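Local coordinates for protein kallikrein-10 (Homo sapiens, PDB 5LPE) that is a secreted, zymogen-like serine endopeptidase of the kallikrein subfamily that is inhibited by zinc ions and has a tumour-suppressor role in breast and prostate cancer, at residues Asp35-Leu40 / Leu98-Arg103; Gly31-Gln36 / Pro109-Leu114; Val161-Val166 / Gln212-Tyr217; Gln198-Trp203 / Thr218-Tyr223; Cys127-Trp132 / Ser149-Leu154. One frame throughout, in Å; residues are numbered along the deposited sequence.

Contact 1. Residues Asp35-Leu40 / Leu98-Arg103; sequences DQSWVL and LLKLAR
Strands 38-40 and 98-101 run antiparallel, their short axes 154° apart, and Val-39 and Leu-99 form a hydrogen-bonded pair, with Val-39 N 2.8 Å from Leu-99 O and Leu-99 N 2.6 Å from Val-39 O. A third straight bond joins Leu-101 N to Ser-37 O at 2.7 Å, just where the chain leaves a type I turn whose Asp-35 OD2 accepts from Ser-37 N in an Asx turn. On one face of the sheet, Trp-38 holds CG anti to its carbonyl carbon (chi1 -72°), which lays the indole across Lys-100. The lysine CB sits 3.9 Å from the centroid of the six-membered ring of Trp-38, 13° off the normal, a CH-pi contact over the ring face. This pairing belongs to the N-terminal barrel of the chymotrypsin fold, and helix 224-230 covers the same face by touching Trp-38, Leu-40 and Leu-98. Leu-98 crosses the tryptophan at about a right angle, its CB 3.8 Å from Trp-38 CZ3, while its CD2 meets Leu-40 CD1 obliquely. On the other face, Val-39 CG2 lies 3.8 Å from Leu-101 CD2, and Val-39 and Leu-99 point inward beside Val-19 and Leu-21 of strand 18-23.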
# COMPACT_ATOMS: atom_id res chain seq x y z
N ASP A 35 -2.48 -12.53 -1.73
CA ASP A 35 -2.95 -13.89 -1.93
C ASP A 35 -3.79 -13.87 -3.20
O ASP A 35 -4.29 -12.83 -3.59
CB ASP A 35 -3.77 -14.37 -0.73
CG ASP A 35 -4.29 -15.76 -0.92
OD1 ASP A 35 -3.48 -16.68 -0.79
OD2 ASP A 35 -5.49 -15.92 -1.19
N GLN A 36 -3.96 -15.04 -3.82
CA GLN A 36 -4.72 -15.06 -5.07
C GLN A 36 -6.15 -14.57 -4.87
O GLN A 36 -6.78 -14.12 -5.83
CB GLN A 36 -4.71 -16.46 -5.67
CG GLN A 36 -5.20 -17.54 -4.70
CD GLN A 36 -5.27 -18.90 -5.34
OE1 GLN A 36 -4.57 -19.18 -6.31
NE2 GLN A 36 -6.10 -19.77 -4.79
N SER A 37 -6.71 -14.72 -3.68
CA SER A 37 -8.04 -14.22 -3.37
C SER A 37 -8.07 -12.97 -2.48
O SER A 37 -9.17 -12.53 -2.14
CB SER A 37 -8.89 -15.32 -2.74
OG SER A 37 -9.43 -16.13 -3.76
N TRP A 38 -6.93 -12.40 -2.08
CA TRP A 38 -6.93 -11.37 -1.05
C TRP A 38 -6.09 -10.17 -1.43
O TRP A 38 -4.96 -10.31 -1.90
CB TRP A 38 -6.41 -11.92 0.27
CG TRP A 38 -7.36 -12.83 0.93
CD1 TRP A 38 -7.38 -14.18 0.83
CD2 TRP A 38 -8.42 -12.46 1.81
NE1 TRP A 38 -8.39 -14.68 1.61
CE2 TRP A 38 -9.05 -13.64 2.22
CE3 TRP A 38 -8.89 -11.23 2.31
CZ2 TRP A 38 -10.13 -13.64 3.09
CZ3 TRP A 38 -9.96 -11.24 3.17
CH2 TRP A 38 -10.57 -12.43 3.56
N VAL A 39 -6.64 -8.99 -1.18
CA VAL A 39 -5.97 -7.72 -1.41
C VAL A 39 -5.94 -6.96 -0.09
O VAL A 39 -6.90 -7.02 0.68
CB VAL A 39 -6.66 -6.90 -2.51
CG1 VAL A 39 -5.97 -5.54 -2.68
CG2 VAL A 39 -6.65 -7.65 -3.81
N LEU A 40 -4.83 -6.29 0.18
CA LEU A 40 -4.71 -5.51 1.40
C LEU A 40 -4.54 -4.05 1.06
O LEU A 40 -3.80 -3.69 0.13
CB LEU A 40 -3.54 -5.97 2.26
CG LEU A 40 -3.37 -5.21 3.59
CD1 LEU A 40 -3.76 -6.01 4.79
CD2 LEU A 40 -1.94 -4.84 3.72
N LEU A 98 -8.56 -5.90 4.66
CA LEU A 98 -8.35 -7.02 3.75
C LEU A 98 -9.58 -7.15 2.88
O LEU A 98 -10.71 -7.25 3.39
CB LEU A 98 -8.02 -8.30 4.52
CG LEU A 98 -6.53 -8.29 4.90
CD1 LEU A 98 -6.20 -9.23 6.04
CD2 LEU A 98 -5.67 -8.60 3.67
N LEU A 99 -9.38 -7.09 1.57
CA LEU A 99 -10.43 -7.24 0.58
C LEU A 99 -10.37 -8.65 0.00
O LEU A 99 -9.32 -9.07 -0.50
CB LEU A 99 -10.28 -6.20 -0.53
CG LEU A 99 -10.61 -4.78 -0.09
CD1 LEU A 99 -11.07 -3.95 -1.25
CD2 LEU A 99 -11.66 -4.76 1.01
N LYS A 100 -11.48 -9.37 0.07
CA LYS A 100 -11.53 -10.68 -0.55
C LYS A 100 -12.05 -10.57 -1.98
O LYS A 100 -13.09 -9.94 -2.21
CB LYS A 100 -12.39 -11.65 0.26
CG LYS A 100 -12.17 -13.09 -0.17
CD LYS A 100 -13.44 -13.89 -0.08
CE LYS A 100 -13.13 -15.33 0.23
NZ LYS A 100 -12.03 -15.82 -0.61
N LEU A 101 -11.35 -11.18 -2.92
CA LEU A 101 -11.81 -11.18 -4.31
C LEU A 101 -12.89 -12.24 -4.53
O LEU A 101 -12.82 -13.36 -4.02
CB LEU A 101 -10.63 -11.41 -5.27
CG LEU A 101 -9.46 -10.43 -5.20
CD1 LEU A 101 -8.49 -10.61 -6.38
CD2 LEU A 101 -9.96 -9.00 -5.11
N ALA A 102 -13.91 -11.86 -5.30
CA ALA A 102 -15.01 -12.77 -5.59
C ALA A 102 -14.47 -14.08 -6.13
O ALA A 102 -14.74 -15.15 -5.58
CB ALA A 102 -15.98 -12.12 -6.59
N ARG A 103 -13.66 -14.00 -7.17
CA ARG A 103 -13.01 -15.15 -7.78
C ARG A 103 -11.50 -15.01 -7.68
O ARG A 103 -10.96 -13.90 -7.77
CB ARG A 103 -13.43 -15.28 -9.26
CG ARG A 103 -14.93 -15.32 -9.47
CD ARG A 103 -15.30 -15.48 -10.95
NE ARG A 103 -15.31 -14.22 -11.70
CZ ARG A 103 -14.46 -13.93 -12.68
NH1 ARG A 103 -13.52 -14.80 -13.05
NH2 ARG A 103 -14.55 -12.77 -13.31

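Contact 2. Residues Gly31-Gln36 / Pro109-Leu114; sequences GVLVDQ and PRVRAL
The Arg-110 guanidinium, a flat group with Pro-109 CD at its edge in plane, takes no part in the contact with segment 31-36 and makes a long, weak ion pair from NH2 to Glu-65 OE1. What joins the two segments is aliphatic, gathered round a single backbone bond. Leu-114 N donates to Leu-33 O at 2.8 Å, nearly along the C=O axis (169° at the oxygen). The segments meet almost perpendicularly, so no ladder of sheet bonds develops, and one backbone bond joins them. On one flank of it, Leu-33, its CG anti to the backbone N (chi1 -168°), sends CD2 to within 3.6 Å of Arg-112 O and 3.9 Å of Val-111 CG1. On the other, Val-32 CG1, likewise anti to its backbone N, crosses Leu-114 obliquely and comes 3.6 Å from Leu-114 CD1. Ala-113 lies against the corner that the chain turns at Val-34, with Ala-113 CB 3.7 Å from Val-34 C. Here Val-34 and Asp-35 both face Trp-38 in a classic beta bulge. Segment 109-114 follows strand 97-101 and leads on toward strand 126-131, thus forming part of the connection between the two barrels. Accordingly, Val-32 and Leu-114 both touch Leu-197 of strand 196-203, Leu-114 also reaches Val-192 of strand 190-193, and Leu-33 packs against Val-39 of strand 38-41.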
# COMPACT_ATOMS: atom_id res chain seq x y z
N GLY A 31 -3.86 -0.95 -3.61
CA GLY A 31 -3.87 -2.11 -2.74
C GLY A 31 -2.84 -3.10 -3.24
O GLY A 31 -2.28 -2.94 -4.33
N VAL A 32 -2.58 -4.11 -2.44
CA VAL A 32 -1.61 -5.12 -2.84
C VAL A 32 -2.27 -6.48 -2.87
O VAL A 32 -3.12 -6.80 -2.03
CB VAL A 32 -0.40 -5.15 -1.90
CG1 VAL A 32 0.82 -5.63 -2.67
CG2 VAL A 32 -0.18 -3.81 -1.35
N LEU A 33 -1.81 -7.31 -3.78
CA LEU A 33 -2.26 -8.69 -3.85
C LEU A 33 -1.35 -9.49 -2.92
O LEU A 33 -0.16 -9.66 -3.20
CB LEU A 33 -2.18 -9.22 -5.27
CG LEU A 33 -2.89 -10.54 -5.52
CD1 LEU A 33 -4.38 -10.27 -5.51
CD2 LEU A 33 -2.45 -11.14 -6.83
N VAL A 34 -1.89 -9.91 -1.79
CA VAL A 34 -1.14 -10.71 -0.84
C VAL A 34 -1.49 -12.18 -0.93
O VAL A 34 -0.85 -13.01 -0.25
CB VAL A 34 -1.38 -10.15 0.58
CG1 VAL A 34 -0.89 -8.72 0.64
CG2 VAL A 34 -2.87 -10.17 0.92
N ASP A 35 -2.48 -12.53 -1.73
CA ASP A 35 -2.95 -13.89 -1.93
C ASP A 35 -3.79 -13.87 -3.20
O ASP A 35 -4.29 -12.83 -3.59
CB ASP A 35 -3.77 -14.37 -0.73
CG ASP A 35 -4.29 -15.76 -0.92
OD1 ASP A 35 -3.48 -16.68 -0.79
OD2 ASP A 35 -5.49 -15.92 -1.19
N GLN A 36 -3.96 -15.04 -3.82
CA GLN A 36 -4.72 -15.06 -5.07
C GLN A 36 -6.15 -14.57 -4.87
O GLN A 36 -6.78 -14.12 -5.83
CB GLN A 36 -4.71 -16.46 -5.67
CG GLN A 36 -5.20 -17.54 -4.70
CD GLN A 36 -5.27 -18.90 -5.34
OE1 GLN A 36 -4.57 -19.18 -6.31
NE2 GLN A 36 -6.10 -19.77 -4.79
N PRO A 109 2.72 -14.61 -14.85
CA PRO A 109 3.94 -13.82 -14.81
C PRO A 109 3.53 -12.40 -14.51
O PRO A 109 4.16 -11.65 -13.80
CB PRO A 109 4.42 -13.85 -16.25
CG PRO A 109 3.38 -14.49 -17.06
CD PRO A 109 2.20 -14.74 -16.21
N ARG A 110 2.43 -12.06 -15.14
CA ARG A 110 1.72 -10.81 -15.12
C ARG A 110 1.07 -10.35 -13.82
O ARG A 110 0.99 -9.18 -13.55
CB ARG A 110 0.66 -10.96 -16.16
CG ARG A 110 -0.31 -12.03 -15.75
CD ARG A 110 -1.13 -12.33 -16.94
NE ARG A 110 -0.25 -12.92 -17.92
CZ ARG A 110 -0.51 -12.99 -19.22
NH1 ARG A 110 0.34 -13.58 -20.05
NH2 ARG A 110 -1.62 -12.46 -19.69
N VAL A 111 0.54 -11.28 -13.06
CA VAL A 111 -0.10 -11.01 -11.81
C VAL A 111 0.33 -12.01 -10.77
O VAL A 111 0.05 -13.13 -10.92
CB VAL A 111 -1.62 -11.15 -11.98
CG1 VAL A 111 -2.35 -11.00 -10.68
CG2 VAL A 111 -2.14 -10.12 -12.92
N ARG A 112 0.97 -11.62 -9.71
CA ARG A 112 1.37 -12.50 -8.62
C ARG A 112 1.11 -11.82 -7.29
O ARG A 112 1.12 -10.59 -7.18
CB ARG A 112 2.86 -12.88 -8.66
CG ARG A 112 3.37 -13.65 -9.84
CD ARG A 112 4.61 -13.01 -10.46
NE ARG A 112 5.61 -12.60 -9.46
CZ ARG A 112 6.77 -12.02 -9.76
NH1 ARG A 112 7.11 -11.79 -11.03
NH2 ARG A 112 7.61 -11.67 -8.79
N ALA A 113 0.97 -12.62 -6.25
CA ALA A 113 0.99 -12.01 -4.93
C ALA A 113 2.39 -11.47 -4.60
O ALA A 113 3.40 -11.88 -5.18
CB ALA A 113 0.53 -13.02 -3.86
N LEU A 114 2.42 -10.52 -3.67
CA LEU A 114 3.64 -9.96 -3.07
C LEU A 114 3.94 -10.69 -1.76
O LEU A 114 3.08 -10.73 -0.87
CB LEU A 114 3.49 -8.45 -2.84
CG LEU A 114 4.64 -7.44 -2.98
CD1 LEU A 114 4.31 -6.23 -2.11
CD2 LEU A 114 6.05 -7.99 -2.76

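Contact 3. Residues Val161-Val166 / Gln212-Tyr217; sequences VFYPGV and QHPAVY
Phe-162 and Tyr-163 both keep CG anti to the carbonyl carbon (chi1 -67° and -53°), and these torsions turn two neighbouring rings from the weakly bonded helical turn round 161-162 toward segment 212-217. Pro-214 meets the first ring squarely: its CD lies 3.6 Å from the centroid of Phe-162, over the face, in a CH-pi contact. At one end of the same ring, Phe-162 CE2 comes 3.4 Å from Gln-212 O. An alanine in place of Phe-162 would remove the ring and would probably leave Pro-214 without its flat cover, loosening the hold of this turn on segment 212-217. Tyr-163 reaches further, its OH 3.0 Å from Pro-214 O, which lies at the edge of the phenol ring and in its plane. Tyr-163 OH also approaches the imidazole edge of His-213, whose NE2 is bonded to Val-205 O, and Tyr-163 CE2 meets Val-216 CG2 tip to tip at 4.2 Å. Trp-203 packs edge-to-face with the tyrosine. The segment enters strand 215-219, which in trypsin-like relatives helps to wall the primary specificity pocket. Apolar surface thus does most of the joining, while the phenol hydroxyl sets one polar group against the carbonyl oxygen of Pro-214, just before that strand.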
# COMPACT_ATOMS: atom_id res chain seq x y z
N VAL A 161 9.18 14.82 14.29
CA VAL A 161 9.57 16.19 13.99
C VAL A 161 8.60 16.81 12.99
O VAL A 161 8.14 17.95 13.17
CB VAL A 161 11.02 16.21 13.46
CG1 VAL A 161 11.29 17.46 12.63
CG2 VAL A 161 11.99 16.10 14.62
N PHE A 162 8.24 16.08 11.95
CA PHE A 162 7.31 16.63 10.97
C PHE A 162 5.87 16.59 11.46
O PHE A 162 5.06 17.42 11.04
CB PHE A 162 7.42 15.88 9.66
CG PHE A 162 8.72 16.07 8.99
CD1 PHE A 162 9.81 15.25 9.30
CD2 PHE A 162 8.87 17.07 8.05
CE1 PHE A 162 11.02 15.44 8.68
CE2 PHE A 162 10.09 17.26 7.42
CZ PHE A 162 11.17 16.44 7.73
N TYR A 163 5.55 15.64 12.34
CA TYR A 163 4.19 15.44 12.85
C TYR A 163 4.25 15.31 14.36
O TYR A 163 4.06 14.22 14.91
CB TYR A 163 3.55 14.21 12.22
CG TYR A 163 3.59 14.21 10.71
CD1 TYR A 163 2.78 15.06 9.98
CD2 TYR A 163 4.45 13.37 10.02
CE1 TYR A 163 2.81 15.07 8.61
CE2 TYR A 163 4.48 13.37 8.64
CZ TYR A 163 3.66 14.23 7.94
OH TYR A 163 3.67 14.26 6.56
N PRO A 164 4.54 16.40 15.07
CA PRO A 164 4.65 16.33 16.53
C PRO A 164 3.34 15.92 17.18
O PRO A 164 2.31 16.58 17.01
CB PRO A 164 5.07 17.74 16.93
CG PRO A 164 4.68 18.60 15.78
CD PRO A 164 4.77 17.76 14.56
N GLY A 165 3.39 14.87 18.00
CA GLY A 165 2.20 14.26 18.52
C GLY A 165 1.78 13.00 17.80
O GLY A 165 0.69 12.49 18.07
N VAL A 166 2.58 12.50 16.87
CA VAL A 166 2.22 11.26 16.20
C VAL A 166 2.66 10.09 17.06
O VAL A 166 3.73 10.10 17.67
CB VAL A 166 2.82 11.16 14.77
CG1 VAL A 166 4.34 11.04 14.79
CG2 VAL A 166 2.22 9.99 14.03
N GLN A 212 9.95 17.15 0.99
CA GLN A 212 10.56 17.33 2.30
C GLN A 212 9.81 16.57 3.39
O GLN A 212 10.44 16.04 4.31
CB GLN A 212 10.67 18.83 2.61
CG GLN A 212 11.65 19.56 1.65
CD GLN A 212 12.20 20.90 2.17
OE1 GLN A 212 12.06 21.24 3.34
NE2 GLN A 212 12.81 21.68 1.27
N HIS A 213 8.46 16.45 3.27
CA HIS A 213 7.85 15.70 4.37
C HIS A 213 7.74 14.21 4.02
O HIS A 213 7.42 13.86 2.88
CB HIS A 213 6.48 16.25 4.69
CG HIS A 213 5.51 16.12 3.56
ND1 HIS A 213 5.63 16.83 2.39
CD2 HIS A 213 4.42 15.33 3.41
CE1 HIS A 213 4.65 16.51 1.57
NE2 HIS A 213 3.90 15.59 2.16
N PRO A 214 8.00 13.32 4.98
CA PRO A 214 7.81 11.89 4.76
C PRO A 214 6.36 11.46 4.89
O PRO A 214 5.55 12.08 5.58
CB PRO A 214 8.65 11.25 5.87
CG PRO A 214 8.46 12.19 6.99
CD PRO A 214 8.54 13.57 6.33
N ALA A 215 6.04 10.37 4.21
CA ALA A 215 4.71 9.80 4.33
C ALA A 215 4.68 8.81 5.48
O ALA A 215 5.71 8.39 6.01
CB ALA A 215 4.29 9.10 3.04
N VAL A 216 3.48 8.35 5.80
CA VAL A 216 3.24 7.53 6.97
C VAL A 216 2.59 6.25 6.49
O VAL A 216 1.46 6.28 5.97
CB VAL A 216 2.39 8.24 8.03
CG1 VAL A 216 2.02 7.28 9.16
CG2 VAL A 216 3.13 9.43 8.57
N TYR A 217 3.30 5.13 6.63
CA TYR A 217 2.84 3.82 6.20
C TYR A 217 2.55 2.95 7.41
O TYR A 217 3.18 3.08 8.46
CB TYR A 217 3.89 3.14 5.33
CG TYR A 217 4.08 3.76 3.97
CD1 TYR A 217 4.85 4.92 3.81
CD2 TYR A 217 3.54 3.17 2.84
CE1 TYR A 217 5.03 5.48 2.56
CE2 TYR A 217 3.72 3.72 1.57
CZ TYR A 217 4.47 4.88 1.43
OH TYR A 217 4.64 5.44 0.17

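Contact 4. Residues Gln198-Trp203 / Thr218-Tyr223; sequences QGILSW and TQICKY
Strands 196-203 and 215-219 form an antiparallel hairpin of the C-terminal barrel of the chymotrypsin fold, and this contact takes its outgoing end, where the second strand gives way to a 3-10 turn. Three backbone bonds link them. Thr-218 N donates to Ile-200 O at 2.7 Å, and the return bond from Ile-200 N to Thr-218 O is longer, at 3.3 Å, and more bent, arriving in the carbonyl plane on a lone pair. Ile-220 N then reaches Gln-198 O at 2.9 Å from above the carbonyl plane, so that the 3-10 segment stays tied to the strand. Ile-220, with CG1 anti to its carbonyl carbon (chi1 -58°), lays CG1 3.4 Å from Gly-199 CA and points CD1 at Ile-200 CG1, 3.6 Å away. Both isoleucines also touch Leu-40 of strand 38-41, where the two barrels press together. Replacing Ile-220 with an alanine would remove everything beyond CB and is likely to weaken the packing on Gly-199, Ile-200 and Leu-40. At the other end of segment 198-203 the strand borders the active site: Ser-202 OG bonds to Asp-95 OD2, a charge-relay residue by similarity and a ligand of the bound zinc. Within the 3-10 segment, Cys-221 SG is in a disulfide to Cys-120 SG. Gln-198 NE2 bonds to Arg-119 O, and Cys-221 CB lies 4.1 Å from Gln-198 OE1.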
# COMPACT_ATOMS: atom_id res chain seq x y z
N GLN A 198 6.56 -3.99 3.16
CA GLN A 198 6.72 -3.51 4.51
C GLN A 198 5.65 -2.51 4.96
O GLN A 198 5.49 -2.31 6.17
CB GLN A 198 8.13 -2.92 4.67
CG GLN A 198 9.26 -3.97 4.57
CD GLN A 198 9.32 -4.89 5.79
OE1 GLN A 198 8.77 -4.58 6.84
NE2 GLN A 198 9.99 -6.02 5.64
N GLY A 199 4.84 -1.95 4.06
CA GLY A 199 3.93 -0.91 4.49
C GLY A 199 2.79 -0.65 3.54
O GLY A 199 2.93 -0.79 2.32
N ILE A 200 1.67 -0.19 4.09
CA ILE A 200 0.55 0.35 3.32
C ILE A 200 0.38 1.82 3.68
O ILE A 200 0.34 2.18 4.86
CB ILE A 200 -0.74 -0.44 3.59
CG1 ILE A 200 -0.58 -1.89 3.12
CG2 ILE A 200 -1.92 0.25 2.90
CD1 ILE A 200 -0.64 -2.05 1.65
N LEU A 201 0.30 2.67 2.66
CA LEU A 201 0.26 4.12 2.85
C LEU A 201 -0.97 4.54 3.63
O LEU A 201 -2.10 4.27 3.23
CB LEU A 201 0.29 4.81 1.49
CG LEU A 201 0.27 6.32 1.46
CD1 LEU A 201 1.40 6.91 2.27
CD2 LEU A 201 0.36 6.72 0.02
N SER A 202 -0.74 5.23 4.75
CA SER A 202 -1.83 5.69 5.61
C SER A 202 -2.13 7.16 5.38
O SER A 202 -3.24 7.49 4.94
CB SER A 202 -1.52 5.41 7.09
OG SER A 202 -2.66 5.58 7.92
N TRP A 203 -1.19 8.06 5.68
CA TRP A 203 -1.33 9.49 5.42
C TRP A 203 0.06 10.08 5.21
O TRP A 203 1.06 9.36 5.18
CB TRP A 203 -2.08 10.20 6.55
CG TRP A 203 -1.55 9.84 7.90
CD1 TRP A 203 -1.85 8.72 8.64
CD2 TRP A 203 -0.62 10.59 8.69
NE1 TRP A 203 -1.16 8.74 9.83
CE2 TRP A 203 -0.40 9.87 9.88
CE3 TRP A 203 0.05 11.80 8.49
CZ2 TRP A 203 0.45 10.32 10.86
CZ3 TRP A 203 0.89 12.24 9.46
CH2 TRP A 203 1.09 11.50 10.64
N THR A 218 1.57 2.07 7.26
CA THR A 218 1.33 1.07 8.29
C THR A 218 2.46 0.04 8.23
O THR A 218 2.82 -0.43 7.16
CB THR A 218 -0.03 0.41 8.10
OG1 THR A 218 -1.05 1.41 8.05
CG2 THR A 218 -0.32 -0.54 9.28
N GLN A 219 3.03 -0.29 9.38
CA GLN A 219 4.15 -1.23 9.39
C GLN A 219 3.58 -2.64 9.37
O GLN A 219 2.99 -3.10 10.35
CB GLN A 219 5.00 -0.98 10.63
CG GLN A 219 6.32 -1.68 10.67
CD GLN A 219 7.09 -1.31 11.92
OE1 GLN A 219 6.51 -0.83 12.89
NE2 GLN A 219 8.39 -1.52 11.89
N ILE A 220 3.79 -3.36 8.26
CA ILE A 220 3.03 -4.58 7.99
C ILE A 220 3.58 -5.78 8.76
O ILE A 220 2.84 -6.73 9.03
CB ILE A 220 2.98 -4.82 6.46
CG1 ILE A 220 2.35 -3.61 5.75
CG2 ILE A 220 2.15 -6.03 6.10
CD1 ILE A 220 0.91 -3.27 6.14
N CYS A 221 4.87 -5.77 9.11
CA CYS A 221 5.51 -6.81 9.92
C CYS A 221 5.00 -6.87 11.35
O CYS A 221 5.40 -7.77 12.08
CB CYS A 221 7.02 -6.61 9.98
SG CYS A 221 7.49 -5.13 10.94
N LYS A 222 4.20 -5.89 11.77
CA LYS A 222 3.52 -5.94 13.06
C LYS A 222 2.12 -6.52 12.99
O LYS A 222 1.50 -6.73 14.03
CB LYS A 222 3.41 -4.53 13.67
CG LYS A 222 4.70 -3.70 13.60
CD LYS A 222 5.84 -4.40 14.29
CE LYS A 222 6.82 -3.42 14.88
NZ LYS A 222 7.89 -4.18 15.57
N TYR A 223 1.57 -6.69 11.79
CA TYR A 223 0.21 -7.16 11.58
C TYR A 223 0.10 -8.60 11.09
O TYR A 223 -1.00 -9.05 10.76
CB TYR A 223 -0.52 -6.18 10.66
CG TYR A 223 -0.74 -4.85 11.38
CD1 TYR A 223 0.24 -3.87 11.38
CD2 TYR A 223 -1.90 -4.62 12.11
CE1 TYR A 223 0.06 -2.69 12.06
CE2 TYR A 223 -2.10 -3.40 12.80
CZ TYR A 223 -1.11 -2.45 12.76
OH TYR A 223 -1.24 -1.25 13.42

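Contact 5. Residues Cys127-Trp132 / Ser149-Leu154; sequences CQVAGW and SSITIL
Cys-127, Val-129, Ile-151 and Ile-153 make up the close side of this strand pair, in contrast to the looser side where Gln-128 faces Ser-150. On the close side Val-129 and Ile-151 cross at about a right angle, Val-129 CG2 lying 3.6 Å from Ile-151 CD1. Cys-127 sets its SG anti to the carbonyl carbon (chi1 -56°), which brings the sulphur 3.6 Å from Ile-153 CG1, while its CB rests against Ile-151 CG2. That SG is fixed by a disulfide to Cys-193, and Leu-191 of strand 190-193 touches all four of these residues. Opposite, Gln-128 CG comes no nearer to Ser-150 CA than 4.4 Å, both residues are partly exposed, and Ser-150 OG has a weak hydrogen bond to Asp-177. Four backbone bonds tie the strands together beneath both sides: Cys-127 N to Ile-151 O, at 2.7 Å and nearly straight; Ile-151 N to Cys-127 O, the most bent; and the reciprocal pair between Val-129 and Ser-149. The directions of the two strand segments are 135° apart, well short of exactly antiparallel, a marked twist that suits a closed barrel. Such a first strand pair, joined by a loop that corresponds to the autolysis loop of relatives, is typical of the C-terminal barrel of trypsin-like peptidases.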
# COMPACT_ATOMS: atom_id res chain seq x y z
N CYS A 127 13.85 1.34 -0.03
CA CYS A 127 12.62 0.69 -0.40
C CYS A 127 12.07 1.37 -1.65
O CYS A 127 12.70 2.27 -2.20
CB CYS A 127 11.63 0.73 0.77
SG CYS A 127 12.29 0.01 2.31
N GLN A 128 10.91 0.93 -2.09
CA GLN A 128 10.30 1.44 -3.29
C GLN A 128 8.80 1.57 -3.20
O GLN A 128 8.17 0.81 -2.57
CB GLN A 128 10.58 0.48 -4.44
CG GLN A 128 11.67 0.89 -5.38
CD GLN A 128 11.37 0.63 -6.84
OE1 GLN A 128 11.58 1.49 -7.68
NE2 GLN A 128 10.93 -0.56 -7.16
N VAL A 129 8.28 2.58 -3.85
CA VAL A 129 6.85 2.84 -3.94
C VAL A 129 6.50 3.11 -5.40
O VAL A 129 7.10 3.99 -6.03
CB VAL A 129 6.42 4.02 -3.06
CG1 VAL A 129 6.27 3.55 -1.64
CG2 VAL A 129 7.47 5.14 -3.16
N ALA A 130 5.51 2.38 -5.91
CA ALA A 130 5.03 2.53 -7.28
C ALA A 130 3.65 3.17 -7.25
O ALA A 130 2.81 2.82 -6.42
CB ALA A 130 4.97 1.17 -7.97
N GLY A 131 3.41 4.10 -8.15
CA GLY A 131 2.14 4.81 -8.13
C GLY A 131 1.73 5.29 -9.50
O GLY A 131 2.57 5.56 -10.36
N TRP A 132 0.41 5.43 -9.68
CA TRP A 132 -0.16 5.83 -10.95
C TRP A 132 -0.26 7.34 -11.13
O TRP A 132 -0.41 7.80 -12.27
CB TRP A 132 -1.56 5.23 -11.11
CG TRP A 132 -1.60 3.80 -11.52
CD1 TRP A 132 -1.22 3.29 -12.73
CD2 TRP A 132 -2.09 2.69 -10.76
NE1 TRP A 132 -1.44 1.93 -12.76
CE2 TRP A 132 -1.97 1.54 -11.56
CE3 TRP A 132 -2.61 2.56 -9.47
CZ2 TRP A 132 -2.35 0.28 -11.12
CZ3 TRP A 132 -2.99 1.31 -9.03
CH2 TRP A 132 -2.86 0.18 -9.85
N SER A 149 9.58 5.23 -7.36
CA SER A 149 10.40 6.16 -6.61
C SER A 149 11.01 5.40 -5.45
O SER A 149 10.31 4.65 -4.76
CB SER A 149 9.60 7.35 -6.08
OG SER A 149 8.62 7.79 -7.01
N SER A 150 12.31 5.58 -5.25
CA SER A 150 12.99 4.95 -4.13
C SER A 150 12.76 5.76 -2.87
O SER A 150 12.52 6.97 -2.91
CB SER A 150 14.48 4.77 -4.42
OG SER A 150 15.03 6.00 -4.85
N ILE A 151 12.77 5.08 -1.75
CA ILE A 151 12.35 5.69 -0.49
C ILE A 151 13.25 5.16 0.59
O ILE A 151 13.70 4.01 0.54
CB ILE A 151 10.84 5.41 -0.21
CG1 ILE A 151 10.09 6.70 0.10
CG2 ILE A 151 10.68 4.43 0.92
CD1 ILE A 151 8.58 6.62 -0.10
N THR A 152 13.49 6.00 1.59
CA THR A 152 14.39 5.70 2.69
C THR A 152 13.60 5.58 3.97
O THR A 152 12.93 6.53 4.37
CB THR A 152 15.48 6.77 2.83
OG1 THR A 152 16.20 6.89 1.58
CG2 THR A 152 16.43 6.42 3.95
N ILE A 153 13.66 4.42 4.61
CA ILE A 153 12.98 4.30 5.89
C ILE A 153 13.64 5.26 6.87
O ILE A 153 14.86 5.27 7.03
CB ILE A 153 13.03 2.85 6.42
CG1 ILE A 153 12.46 1.85 5.42
CG2 ILE A 153 12.31 2.77 7.76
CD1 ILE A 153 10.99 2.02 5.16
N LEU A 154 12.84 6.11 7.48
CA LEU A 154 13.30 6.99 8.53
C LEU A 154 13.00 6.34 9.87
O LEU A 154 12.35 5.30 9.95
CB LEU A 154 12.65 8.36 8.43
CG LEU A 154 12.80 9.06 7.08
CD1 LEU A 154 12.17 10.45 7.15
CD2 LEU A 154 14.27 9.13 6.68

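The five contacts divide between the two barrels of the chymotrypsin fold. Contacts 1 and 2 lie in and beside the N-terminal barrel, centres 9 Å apart, and both start from the stretch round Asp-35. Contacts 4 and 5 pair strands of the C-terminal barrel, and contact 3 lays segment 161-166 against it; 5 comes first along the chain, whereas 3 and 4 interleave and share strand 215-219. Contact 1 is about 30 Å from contact 3, centre to centre, on opposite sides of the protein. Contact 4 bridges the halves, touching contacts 1 and 2 through Ile-200. As in the family, the charge-relay residues His-44 and Asp-95, assigned by similarity and zinc-bound here, lie at the seam, close to Ser-202 of contact 4.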